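Local coordinates for CLIP-associating protein (Drosophila melanogaster, PDB 4G3A) that tracks microtubule plus ends and stabilises dynamic microtubules during mitotic spindle formation, the chain here being its N-terminal TOG domain, at residues Asp97-Ser102 against Thr134-His139; Arg115-His120 against Gln126-Lys131; Pro171-Leu176 against Ile189-Glu194. One frame throughout, in Å; residues are numbered along the deposited sequence. Where two conformers were deposited one is given.

Followed from the N terminus, the chain leaves helix 88-98 through the turn at 97-102, runs up helix 104-119, reverses, and comes back along helix 125-136 to the turn at 134-139. Interaction 1 closes that loop of about thirty residues; interaction 2, between 115-120 and 126-131, closes a much shorter hairpin lying wholly within it, and both draw on helix 125-136. Interaction 3 comes later in series, pairing helices 170-175 and 182-199 of the third HEAT repeat. Interactions 2 and 3 do not touch, but Phe137 of 134-139 packs on Pro172 and Val173 of 171-176, so interactions 1 and 3 meet across the neighbouring layers of the helical stack.

Interaction 1. Residues Asp97-Ser102 against Thr134-His139; sequences DRLGDS and TSCFKH
Where helices 88-98 and 125-136 run out into their turns, a histidine-carboxylate hydrogen bond joins Asp97 to His139. His139 NE2 donates to Asp97 OD1 over 3.2 Å, nearly straight at 171°, and the oxygen lies in the plane of the imidazole, at its edge. The carboxylate is turned steeply against the ring, 79° between planes, and is met nearly end-on along its C-O bond. With CG anti to the backbone N (chi1 -159°), His139 reaches across from its turn to Asp97. The other ring nitrogen, ND1, is paired with the backbone N of Asn141, so the imidazole is gripped at both nitrogens and its rotation is fixed.

In this all-helical TOG domain of stacked HEAT repeats, the contact ties the turn leaving one helix of the second repeat to the turn that leads into helix 142-159. An alanine at His139 would remove both ring bonds and is likely to leave the Asp97 carboxylate without its mate across the turns. Deeper in, Leu99 CD1 lies 4.4 Å from Cys136 SG, a loose apolar touch between two buried side chains. Across the type I turn 98-101, Arg98 NH1 makes a salt bridge to Asp101 OD1 at 2.9 Å.

Interaction 2. Residues Arg115-His120 against Gln126-Lys131; sequences RDLMEH and QALIDK
Leu117 and Met118, the latter present as selenomethionine, meet Leu128 and Ile129 where two consecutive helices of the HEAT-repeat stack double back on each other. The last turn of helix 104-119 and the first turns of helix 125-136 run roughly antiparallel, 151° between their directions, and the axes of 115-119 and 126-131 approach to 10.2 Å.

The contact between them is apolar and buried. Leu128 projects into the angle between the two residues opposite: a chi1 of -177° swings its branch away from its backbone N and into the facing helix, and its CD2 methyl comes to 3.7 Å from Met118 CG and 4.0 Å from Leu117 CD1. Both partners lie roughly perpendicular to the Leu128 side chain. The bend of Met118 at chi3 turns its methyl back along its own helix, while its SE lies 4.2 Å from Ile129 CD1, the end of an isoleucine that reaches in from the flank. Around this cluster, Leu92 of helix 88-98 packs against both Leu117 and Leu128, and Tyr159 of helix 142-159 touches Met118.

The polar bonds stay within helix 125-136 or lead outward. Asp130 OD1 is hydrogen-bonded to Tyr169 OH, and Gln126 OE1 pairs with Ser165 N. The same Asp130 OD1 accepts a nearly straight hydrogen bond of 3.1 Å from Gln126 NE2, one helical turn back, on the syn side but tilted 27° out of the carboxylate plane.

Interaction 3. Residues Pro171-Leu176 against Ile189-Glu194; sequences PPVCAL and IQTLVE
Val173 lays its CG1 methyl against the branch of Leu192, 3.7 Å from Leu192 CG and 3.8 Å from Leu192 CD2. The two side chains run alongside each other, pointing opposite ways, so the valine meets the flank of the leucine near its branch point. A chi1 of 169° in Val173 places CG1 across from the backbone N and beside the carbonyl carbon, which sends this branch over to the other helix. The same methyl lies 4.3 Å from Thr191 CG2, a looser touch.

The second branch of Leu192 has a different neighbour. Its CD1 comes to 4.1 Å from Cys174 SG, so the two methyls of the leucine rest on successive residues of helix 170-175, CD2 on the valine and CD1 on the sulfur. The CA atoms of Val173 and Leu192 are 7.6 Å apart, the nearest pair between the two segments. Thr191 offers only its methyl to the valine, while its hydroxyl bonds within its own helix, OG1 to Ala187 O, and so is satisfied despite its burial.

This is the antiparallel helix pair of a HEAT repeat, the third in the chain, and both segments belong to it. The axes of 171-175 and 189-194 run at 148° to each other and approach to 9.8 Å. Along helix 182-199, Glu194 OE1 is shared by Lys197 in a salt bridge and by His157 NE2 in a hydrogen bond.

Leu149 of helix 142-159 packs on both Val173 and Thr191, bringing the preceding part of the stack against this pair, while helix 215-229 packs against Ile189 and Val193 of helix 182-199.

Interaction 1. Residues Asp97-Ser102 against Thr134-His139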
ATOM      1  N   ASP A  97       7.460   4.505  -0.904  1.00 30.27           N
ATOM      2  CA  ASP A  97       7.788   5.831  -1.415  1.00 30.58           C
ATOM      3  C   ASP A  97       6.757   6.331  -2.425  1.00 40.12           C
ATOM      4  O   ASP A  97       6.456   7.520  -2.464  1.00 37.79           O
ATOM      5  CB  ASP A  97       9.183   5.847  -2.051  1.00 41.82           C
ATOM      6  CG  ASP A  97      10.299   5.829  -1.017  1.00 50.30           C
ATOM      7  OD1 ASP A  97      10.024   6.096   0.176  1.00 54.16           O
ATOM      8  OD2 ASP A  97      11.445   5.543  -1.396  1.00 56.26           O
ATOM      9  N   ARG A  98       6.218   5.432  -3.243  1.00 36.25           N
ATOM     10  CA  ARG A  98       5.236   5.839  -4.247  1.00 31.02           C
ATOM     11  C   ARG A  98       3.874   6.186  -3.636  1.00 34.37           C
ATOM     12  O   ARG A  98       3.017   6.778  -4.303  1.00 34.23           O
ATOM     13  CB  ARG A  98       5.071   4.763  -5.313  1.00 32.34           C
ATOM     14  CG  ARG A  98       6.304   4.545  -6.183  1.00 35.84           C
ATOM     15  CD  ARG A  98       6.554   5.725  -7.116  1.00 40.60           C
ATOM     16  NE  ARG A  98       7.848   5.612  -7.796  1.00 44.14           N
ATOM     17  CZ  ARG A  98       8.290   6.458  -8.728  1.00 50.09           C
ATOM     18  NH1 ARG A  98       7.546   7.490  -9.111  1.00 50.15           N
ATOM     19  NH2 ARG A  98       9.482   6.271  -9.285  1.00 43.08           N
ATOM     20  N   LEU A  99       3.664   5.826  -2.373  1.00 29.60           N
ATOM     21  CA  LEU A  99       2.440   6.260  -1.709  1.00 29.41           C
ATOM     22  C   LEU A  99       2.463   7.776  -1.635  1.00 34.87           C
ATOM     23  O   LEU A  99       1.419   8.413  -1.557  1.00 37.94           O
ATOM     24  CB  LEU A  99       2.316   5.664  -0.303  1.00 25.75           C
ATOM     25  CG  LEU A  99       2.103   4.155  -0.228  1.00 26.99           C
ATOM     26  CD1 LEU A  99       2.156   3.700   1.226  1.00 25.14           C
ATOM     27  CD2 LEU A  99       0.785   3.750  -0.892  1.00 26.60           C
ATOM     28  N   GLY A 100       3.663   8.350  -1.679  1.00 35.89           N
ATOM     29  CA  GLY A 100       3.820   9.791  -1.576  1.00 39.93           C
ATOM     30  C   GLY A 100       3.939  10.500  -2.913  1.00 42.72           C
ATOM     31  O   GLY A 100       4.212  11.700  -2.970  1.00 46.62           O
ATOM     32  N   ASP A 101       3.727   9.761  -3.996  1.00 37.72           N
ATOM     33  CA  ASP A 101       3.875  10.332  -5.326  1.00 40.04           C
ATOM     34  C   ASP A 101       2.888  11.468  -5.541  1.00 44.99           C
ATOM     35  O   ASP A 101       1.757  11.411  -5.060  1.00 45.04           O
ATOM     36  CB  ASP A 101       3.676   9.261  -6.394  1.00 37.34           C
ATOM     37  CG  ASP A 101       4.361   9.616  -7.693  1.00 47.69           C
ATOM     38  OD1 ASP A 101       5.515   9.188  -7.892  1.00 48.84           O
ATOM     39  OD2 ASP A 101       3.745  10.329  -8.506  1.00 51.73           O
ATOM     40  N   SER A 102       3.302  12.493  -6.280  1.00 46.69           N
ATOM     41  CA  SER A 102       2.420  13.634  -6.522  1.00 56.90           C
ATOM     42  C   SER A 102       1.250  13.304  -7.456  1.00 53.58           C
ATOM     43  O   SER A 102       0.208  13.959  -7.412  1.00 56.19           O
ATOM     44  CB  SER A 102       3.209  14.831  -7.057  1.00 63.32           C
ATOM     45  OG  SER A 102       4.102  14.443  -8.080  1.00 64.37           O
ATOM     46  N   THR A 134       6.313   0.337  10.281  1.00 27.27           N
ATOM     47  CA  THR A 134       7.703   0.641  10.586  1.00 32.34           C
ATOM     48  C   THR A 134       8.232   1.810   9.755  1.00 24.70           C
ATOM     49  O   THR A 134       8.958   2.660  10.264  1.00 34.69           O
ATOM     50  CB  THR A 134       8.592  -0.607  10.412  1.00 45.55           C
ATOM     51  OG1 THR A 134       8.214  -1.583  11.393  1.00 34.39           O
ATOM     52  CG2 THR A 134      10.074  -0.258  10.590  1.00 47.59           C
ATOM     53  N   SER A 135       7.856   1.862   8.481  1.00 27.21           N
ATOM     54  CA  SER A 135       8.384   2.879   7.579  1.00 33.25           C
ATOM     55  C   SER A 135       7.452   4.071   7.404  1.00 36.42           C
ATOM     56  O   SER A 135       7.883   5.142   6.982  1.00 31.70           O
ATOM     57  CB  SER A 135       8.658   2.276   6.194  1.00 37.20           C
ATOM     58  OG  SER A 135       9.624   1.242   6.241  1.00 35.62           O
ATOM     59  N   CYS A 136       6.170   3.882   7.702  1.00 27.28           N
ATOM     60  CA  CYS A 136       5.167   4.846   7.268  1.00 26.06           C
ATOM     61  C   CYS A 136       4.743   5.862   8.322  1.00 29.89           C
ATOM     62  O   CYS A 136       4.452   7.011   7.990  1.00 30.03           O
ATOM     63  CB  CYS A 136       3.931   4.122   6.697  1.00 22.61           C
ATOM     64  SG  CYS A 136       4.253   3.351   5.053  1.00 27.55           S
ATOM     65  N   PHE A 137       4.682   5.447   9.585  1.00 24.73           N
ATOM     66  CA  PHE A 137       4.139   6.333  10.604  1.00 27.41           C
ATOM     67  C   PHE A 137       4.996   7.596  10.708  1.00 31.83           C
ATOM     68  O   PHE A 137       4.481   8.689  10.917  1.00 31.00           O
ATOM     69  CB  PHE A 137       4.037   5.640  11.972  1.00 31.46           C
ATOM     70  CG  PHE A 137       2.726   4.912  12.197  1.00 29.96           C
ATOM     71  CD1 PHE A 137       1.519   5.585  12.100  1.00 36.27           C
ATOM     72  CD2 PHE A 137       2.710   3.560  12.529  1.00 25.44           C
ATOM     73  CE1 PHE A 137       0.304   4.925  12.312  1.00 35.07           C
ATOM     74  CE2 PHE A 137       1.502   2.884  12.747  1.00 25.37           C
ATOM     75  CZ  PHE A 137       0.296   3.575  12.634  1.00 32.20           C
ATOM     76  N   LYS A 138       6.302   7.450  10.544  1.00 30.06           N
ATOM     77  CA  LYS A 138       7.207   8.592  10.661  1.00 36.18           C
ATOM     78  C   LYS A 138       7.893   8.961   9.342  1.00 35.17           C
ATOM     79  O   LYS A 138       8.929   9.602   9.341  1.00 34.35           O
ATOM     80  CB  LYS A 138       8.249   8.329  11.745  1.00 43.07           C
ATOM     81  CG  LYS A 138       7.647   8.054  13.116  1.00 43.72           C
ATOM     82  CD  LYS A 138       8.730   8.028  14.196  1.00 53.23           C
ATOM     83  CE  LYS A 138       8.159   7.669  15.558  1.00 54.53           C
ATOM     84  NZ  LYS A 138       7.165   8.667  16.062  1.00 54.82           N
ATOM     85  N   HIS A 139       7.310   8.564   8.218  1.00 32.25           N
ATOM     86  CA  HIS A 139       7.853   8.958   6.916  1.00 32.26           C
ATOM     87  C   HIS A 139       7.926  10.487   6.785  1.00 33.00           C
ATOM     88  O   HIS A 139       7.075  11.220   7.316  1.00 28.05           O
ATOM     89  CB  HIS A 139       7.008   8.367   5.787  1.00 29.14           C
ATOM     90  CG  HIS A 139       7.731   8.296   4.468  1.00 30.03           C
ATOM     91  ND1 HIS A 139       7.984   9.406   3.711  1.00 27.60           N
ATOM     92  CD2 HIS A 139       8.243   7.235   3.795  1.00 27.80           C
ATOM     93  CE1 HIS A 139       8.629   9.042   2.602  1.00 35.23           C
ATOM     94  NE2 HIS A 139       8.798   7.732   2.640  1.00 32.72           N
TER

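Interaction 2. Residues Arg115-His120 against Gln126-Lys131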
ATOM      1  N   ARG A 115      -2.787  -3.951  -1.579  1.00 27.90           N
ATOM      2  CA  ARG A 115      -3.968  -4.792  -1.377  1.00 28.43           C
ATOM      3  C   ARG A 115      -3.799  -6.165  -2.049  1.00 32.58           C
ATOM      4  O   ARG A 115      -4.231  -7.190  -1.518  1.00 30.31           O
ATOM      5  CB  ARG A 115      -5.233  -4.073  -1.858  1.00 23.42           C
ATOM      6  CG  ARG A 115      -5.564  -2.820  -1.028  1.00 29.18           C
ATOM      7  CD  ARG A 115      -7.019  -2.370  -1.218  1.00 33.43           C
ATOM      8  NE  ARG A 115      -7.300  -1.950  -2.588  1.00 36.67           N
ATOM      9  CZ  ARG A 115      -7.092  -0.717  -3.043  1.00 43.17           C
ATOM     10  NH1 ARG A 115      -6.593   0.214  -2.241  1.00 38.79           N
ATOM     11  NH2 ARG A 115      -7.378  -0.409  -4.299  1.00 38.06           N
ATOM     12  N   ASP A 116      -3.153  -6.179  -3.214  1.00 29.29           N
ATOM     13  CA  ASP A 116      -2.919  -7.430  -3.932  1.00 29.81           C
ATOM     14  C   ASP A 116      -2.016  -8.377  -3.139  1.00 24.42           C
ATOM     15  O   ASP A 116      -2.262  -9.581  -3.096  1.00 26.32           O
ATOM     16  CB  ASP A 116      -2.359  -7.173  -5.338  1.00 30.38           C
ATOM     17  CG  ASP A 116      -3.396  -6.582  -6.290  1.00 35.29           C
ATOM     18  OD1 ASP A 116      -4.615  -6.798  -6.095  1.00 35.48           O
ATOM     19  OD2 ASP A 116      -2.985  -5.896  -7.244  1.00 38.09           O
ATOM     20  N   LEU A 117      -0.987  -7.840  -2.492  1.00 24.32           N
ATOM     21  CA  LEU A 117      -0.134  -8.658  -1.628  1.00 25.27           C
ATOM     22  C   LEU A 117      -0.949  -9.435  -0.590  1.00 32.95           C
ATOM     23  O   LEU A 117      -0.664 -10.594  -0.287  1.00 29.94           O
ATOM     24  CB  LEU A 117       0.906  -7.792  -0.909  1.00 26.62           C
ATOM     25  CG  LEU A 117       2.047  -7.141  -1.701  1.00 25.00           C
ATOM     26  CD1 LEU A 117       2.816  -6.145  -0.835  1.00 28.74           C
ATOM     27  CD2 LEU A 117       3.014  -8.206  -2.263  1.00 28.22           C
HETATM   28  N   MSE A 118      -1.960  -8.780  -0.036  1.00 32.29           N
HETATM   29  CA  MSE A 118      -2.771  -9.387   1.006  1.00 30.94           C
HETATM   30  C   MSE A 118      -3.845 -10.284   0.401  1.00 31.68           C
HETATM   31  O   MSE A 118      -4.038 -11.409   0.842  1.00 36.06           O
HETATM   32  CB  MSE A 118      -3.400  -8.299   1.885  1.00 26.35           C
HETATM   33  CG  MSE A 118      -2.371  -7.506   2.668  1.00 28.41           C
HETATM   34 SE   MSE A 118      -3.231  -6.202   3.881  1.00 33.37          SE
HETATM   35  CE  MSE A 118      -3.686  -4.875   2.539  1.00 26.95           C
ATOM     36  N   GLU A 119      -4.541  -9.797  -0.617  1.00 30.82           N
ATOM     37  CA  GLU A 119      -5.617 -10.587  -1.201  1.00 33.11           C
ATOM     38  C   GLU A 119      -5.080 -11.909  -1.755  1.00 33.57           C
ATOM     39  O   GLU A 119      -5.696 -12.959  -1.583  1.00 36.96           O
ATOM     40  CB  GLU A 119      -6.361  -9.815  -2.295  1.00 36.05           C
ATOM     41  CG  GLU A 119      -7.562 -10.583  -2.857  1.00 43.69           C
ATOM     42  CD  GLU A 119      -8.429  -9.758  -3.807  1.00 53.43           C
ATOM     43  OE1 GLU A 119      -8.187  -8.542  -3.959  1.00 51.93           O
ATOM     44  OE2 GLU A 119      -9.368 -10.336  -4.396  1.00 52.49           O
ATOM     45  N   HIS A 120      -3.913 -11.862  -2.388  1.00 31.74           N
ATOM     46  CA  HIS A 120      -3.346 -13.071  -2.981  1.00 38.92           C
ATOM     47  C   HIS A 120      -2.378 -13.801  -2.058  1.00 35.60           C
ATOM     48  O   HIS A 120      -1.610 -14.657  -2.492  1.00 38.86           O
ATOM     49  CB  HIS A 120      -2.742 -12.757  -4.352  1.00 39.08           C
ATOM     50  CG  HIS A 120      -3.735 -12.137  -5.280  1.00 40.18           C
ATOM     51  ND1 HIS A 120      -4.573 -12.888  -6.076  1.00 44.99           N
ATOM     52  CD2 HIS A 120      -4.077 -10.846  -5.481  1.00 36.66           C
ATOM     53  CE1 HIS A 120      -5.371 -12.081  -6.749  1.00 48.28           C
ATOM     54  NE2 HIS A 120      -5.098 -10.837  -6.403  1.00 43.35           N
ATOM     55  N   GLN A 126      -1.842  -8.842   8.822  1.00 27.29           N
ATOM     56  CA  GLN A 126      -1.160  -8.268   9.978  1.00 26.31           C
ATOM     57  C   GLN A 126       0.321  -8.058   9.685  1.00 28.46           C
ATOM     58  O   GLN A 126       0.891  -7.033  10.059  1.00 27.72           O
ATOM     59  CB  GLN A 126      -1.328  -9.128  11.233  1.00 30.94           C
ATOM     60  CG  GLN A 126      -0.838  -8.438  12.478  1.00 33.91           C
ATOM     61  CD  GLN A 126      -1.889  -7.509  13.071  1.00 38.77           C
ATOM     62  OE1 GLN A 126      -3.009  -7.927  13.342  1.00 38.74           O
ATOM     63  NE2 GLN A 126      -1.527  -6.249  13.281  1.00 33.05           N
ATOM     64  N   ALA A 127       0.936  -9.030   9.012  1.00 28.17           N
ATOM     65  CA  ALA A 127       2.353  -8.940   8.659  1.00 28.56           C
ATOM     66  C   ALA A 127       2.659  -7.720   7.791  1.00 32.66           C
ATOM     67  O   ALA A 127       3.613  -6.980   8.055  1.00 32.36           O
ATOM     68  CB  ALA A 127       2.821 -10.226   7.957  1.00 37.89           C
ATOM     69  N   LEU A 128       1.861  -7.515   6.747  1.00 28.78           N
ATOM     70  CA  LEU A 128       2.070  -6.372   5.862  1.00 20.95           C
ATOM     71  C   LEU A 128       1.831  -5.033   6.545  1.00 25.02           C
ATOM     72  O   LEU A 128       2.616  -4.102   6.395  1.00 23.87           O
ATOM     73  CB  LEU A 128       1.183  -6.445   4.623  1.00 25.81           C
ATOM     74  CG  LEU A 128       1.448  -5.278   3.655  1.00 29.46           C
ATOM     75  CD1 LEU A 128       2.924  -5.227   3.243  1.00 25.80           C
ATOM     76  CD2 LEU A 128       0.555  -5.338   2.412  1.00 27.35           C
ATOM     77  N   ILE A 129       0.727  -4.909   7.269  1.00 25.75           N
ATOM     78  CA  ILE A 129       0.450  -3.614   7.892  1.00 28.02           C
ATOM     79  C   ILE A 129       1.542  -3.266   8.918  1.00 22.16           C
ATOM     80  O   ILE A 129       2.022  -2.129   8.959  1.00 23.21           O
ATOM     81  CB  ILE A 129      -0.968  -3.545   8.519  1.00 27.62           C
ATOM     82  CG1 ILE A 129      -2.039  -3.844   7.469  1.00 24.83           C
ATOM     83  CG2 ILE A 129      -1.200  -2.183   9.168  1.00 24.41           C
ATOM     84  CD1 ILE A 129      -1.996  -2.943   6.253  1.00 25.77           C
ATOM     85  N   ASP A 130       1.939  -4.245   9.732  1.00 21.88           N
ATOM     86  CA  ASP A 130       3.021  -4.037  10.703  1.00 26.52           C
ATOM     87  C   ASP A 130       4.304  -3.595  10.003  1.00 30.44           C
ATOM     88  O   ASP A 130       4.990  -2.681  10.447  1.00 28.38           O
ATOM     89  CB  ASP A 130       3.319  -5.314  11.497  1.00 27.87           C
ATOM     90  CG  ASP A 130       2.244  -5.659  12.519  1.00 33.25           C
ATOM     91  OD1 ASP A 130       1.171  -5.024  12.535  1.00 30.19           O
ATOM     92  OD2 ASP A 130       2.486  -6.595  13.310  1.00 38.48           O
ATOM     93  N   LYS A 131       4.636  -4.261   8.904  1.00 30.64           N
ATOM     94  CA  LYS A 131       5.847  -3.934   8.166  1.00 22.70           C
ATOM     95  C   LYS A 131       5.764  -2.512   7.611  1.00 28.54           C
ATOM     96  O   LYS A 131       6.726  -1.750   7.676  1.00 23.72           O
ATOM     97  CB  LYS A 131       6.057  -4.937   7.018  1.00 27.07           C
ATOM     98  CG  LYS A 131       7.361  -4.742   6.282  1.00 31.41           C
ATOM     99  CD  LYS A 131       8.564  -4.951   7.215  1.00 36.32           C
ATOM    100  CE  LYS A 131       9.871  -5.152   6.412  1.00 38.44           C
ATOM    101  NZ  LYS A 131      11.023  -5.215   7.352  1.00 43.74           N
TER

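Interaction 3. Residues Pro171-Leu176 against Ile189-Glu194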
ATOM      1  N   PRO A 171      -1.983   3.889  19.698  1.00 28.49           N
ATOM      2  CA  PRO A 171      -1.096   4.993  20.098  1.00 29.16           C
ATOM      3  C   PRO A 171      -0.365   5.664  18.914  1.00 27.90           C
ATOM      4  O   PRO A 171      -0.344   6.895  18.858  1.00 26.43           O
ATOM      5  CB  PRO A 171      -0.137   4.338  21.106  1.00 34.82           C
ATOM      6  CG  PRO A 171      -0.888   3.147  21.620  1.00 37.03           C
ATOM      7  CD  PRO A 171      -1.696   2.648  20.441  1.00 27.76           C
ATOM      8  N   PRO A 172       0.208   4.888  17.970  1.00 25.31           N
ATOM      9  CA  PRO A 172       0.784   5.625  16.839  1.00 24.31           C
ATOM     10  C   PRO A 172      -0.229   6.430  16.022  1.00 28.33           C
ATOM     11  O   PRO A 172       0.119   7.521  15.573  1.00 25.91           O
ATOM     12  CB  PRO A 172       1.426   4.527  15.974  1.00 22.22           C
ATOM     13  CG  PRO A 172       0.941   3.239  16.521  1.00 27.03           C
ATOM     14  CD  PRO A 172       0.581   3.465  17.947  1.00 23.78           C
ATOM     15  N   VAL A 173      -1.442   5.919  15.810  1.00 25.14           N
ATOM     16  CA  VAL A 173      -2.440   6.721  15.102  1.00 20.15           C
ATOM     17  C   VAL A 173      -2.763   7.989  15.913  1.00 24.45           C
ATOM     18  O   VAL A 173      -2.899   9.087  15.367  1.00 26.72           O
ATOM     19  CB  VAL A 173      -3.728   5.921  14.834  1.00 21.79           C
ATOM     20  CG1 VAL A 173      -4.848   6.854  14.342  1.00 20.75           C
ATOM     21  CG2 VAL A 173      -3.452   4.804  13.834  1.00 25.38           C
ATOM     22  N   CYS A 174      -2.875   7.844  17.224  1.00 26.61           N
ATOM     23  CA  CYS A 174      -3.138   9.012  18.064  1.00 27.32           C
ATOM     24  C   CYS A 174      -2.003  10.038  17.968  1.00 30.18           C
ATOM     25  O   CYS A 174      -2.254  11.236  17.948  1.00 28.37           O
ATOM     26  CB  CYS A 174      -3.401   8.601  19.507  1.00 25.92           C
ATOM     27  SG  CYS A 174      -5.053   7.876  19.776  1.00 26.38           S
ATOM     28  N   ALA A 175      -0.758   9.567  17.884  1.00 33.64           N
ATOM     29  CA  ALA A 175       0.375  10.468  17.694  1.00 31.26           C
ATOM     30  C   ALA A 175       0.203  11.328  16.449  1.00 33.42           C
ATOM     31  O   ALA A 175       0.618  12.484  16.429  1.00 33.69           O
ATOM     32  CB  ALA A 175       1.688   9.684  17.621  1.00 28.77           C
ATOM     33  N   LEU A 176      -0.395  10.761  15.403  1.00 28.68           N
ATOM     34  CA  LEU A 176      -0.629  11.520  14.175  1.00 25.64           C
ATOM     35  C   LEU A 176      -1.719  12.594  14.276  1.00 36.50           C
ATOM     36  O   LEU A 176      -1.838  13.437  13.382  1.00 33.22           O
ATOM     37  CB  LEU A 176      -0.888  10.584  12.989  1.00 25.36           C
ATOM     38  CG  LEU A 176       0.344   9.766  12.564  1.00 27.91           C
ATOM     39  CD1 LEU A 176       0.074   9.039  11.263  1.00 22.92           C
ATOM     40  CD2 LEU A 176       1.566  10.659  12.425  1.00 31.57           C
ATOM     41  N   ILE A 189      -7.904  11.334  12.477  1.00 29.67           N
ATOM     42  CA  ILE A 189      -9.240  11.394  13.065  1.00 37.72           C
ATOM     43  C   ILE A 189     -10.156  10.387  12.392  1.00 33.80           C
ATOM     44  O   ILE A 189     -10.749   9.541  13.053  1.00 40.73           O
ATOM     45  CB  ILE A 189      -9.870  12.793  12.922  1.00 38.66           C
ATOM     46  CG1 ILE A 189      -9.085  13.813  13.744  1.00 45.01           C
ATOM     47  CG2 ILE A 189     -11.327  12.766  13.373  1.00 41.87           C
ATOM     48  CD1 ILE A 189      -9.463  15.246  13.464  1.00 56.00           C
ATOM     49  N   GLN A 190     -10.266  10.490  11.074  1.00 39.97           N
ATOM     50  CA  GLN A 190     -11.133   9.584  10.336  0.64 39.69           C
ATOM     51  C   GLN A 190     -10.730   8.119  10.506  1.00 41.89           C
ATOM     52  O   GLN A 190     -11.597   7.243  10.517  1.00 44.65           O
ATOM     53  CB  GLN A 190     -11.213   9.960   8.855  0.64 41.56           C
ATOM     54  CG  GLN A 190     -12.372   9.293   8.144  0.64 39.62           C
ATOM     55  CD  GLN A 190     -13.698   9.613   8.812  0.64 40.94           C
ATOM     56  OE1 GLN A 190     -13.868  10.683   9.394  0.64 48.40           O
ATOM     57  NE2 GLN A 190     -14.640   8.687   8.738  0.64 27.94           N
ATOM     58  N   THR A 191      -9.438   7.847  10.673  1.00 32.48           N
ATOM     59  CA  THR A 191      -8.967   6.471  10.873  1.00 30.45           C
ATOM     60  C   THR A 191      -9.484   5.874  12.187  1.00 33.10           C
ATOM     61  O   THR A 191      -9.908   4.715  12.237  1.00 34.03           O
ATOM     62  CB  THR A 191      -7.414   6.384  10.857  1.00 32.84           C
ATOM     63  OG1 THR A 191      -6.919   6.807   9.586  1.00 36.25           O
ATOM     64  CG2 THR A 191      -6.952   4.968  11.126  1.00 24.61           C
ATOM     65  N   LEU A 192      -9.445   6.668  13.255  1.00 29.44           N
ATOM     66  CA  LEU A 192      -9.992   6.234  14.542  1.00 25.56           C
ATOM     67  C   LEU A 192     -11.500   6.009  14.435  1.00 31.28           C
ATOM     68  O   LEU A 192     -12.050   5.077  15.029  1.00 26.73           O
ATOM     69  CB  LEU A 192      -9.678   7.258  15.623  1.00 27.45           C
ATOM     70  CG  LEU A 192      -8.182   7.303  15.956  1.00 29.35           C
ATOM     71  CD1 LEU A 192      -7.888   8.513  16.819  1.00 29.61           C
ATOM     72  CD2 LEU A 192      -7.759   6.010  16.653  1.00 27.49           C
ATOM     73  N   VAL A 193     -12.157   6.857  13.658  1.00 33.65           N
ATOM     74  CA  VAL A 193     -13.585   6.708  13.431  1.00 37.50           C
ATOM     75  C   VAL A 193     -13.867   5.396  12.695  1.00 35.64           C
ATOM     76  O   VAL A 193     -14.762   4.644  13.088  1.00 34.02           O
ATOM     77  CB  VAL A 193     -14.179   7.928  12.686  1.00 40.16           C
ATOM     78  CG1 VAL A 193     -15.601   7.638  12.216  1.00 48.94           C
ATOM     79  CG2 VAL A 193     -14.158   9.163  13.585  1.00 33.78           C
ATOM     80  N   GLU A 194     -13.081   5.101  11.660  1.00 33.75           N
ATOM     81  CA  GLU A 194     -13.212   3.837  10.933  1.00 29.77           C
ATOM     82  C   GLU A 194     -12.920   2.636  11.836  1.00 33.20           C
ATOM     83  O   GLU A 194     -13.592   1.609  11.741  1.00 30.11           O
ATOM     84  CB  GLU A 194     -12.279   3.796   9.709  1.00 36.25           C
ATOM     85  CG  GLU A 194     -12.377   5.002   8.785  1.00 40.89           C
ATOM     86  CD  GLU A 194     -13.730   5.133   8.089  1.00 48.48           C
ATOM     87  OE1 GLU A 194     -14.497   4.144   8.036  1.00 37.52           O
ATOM     88  OE2 GLU A 194     -14.019   6.239   7.585  1.00 56.39           O
TER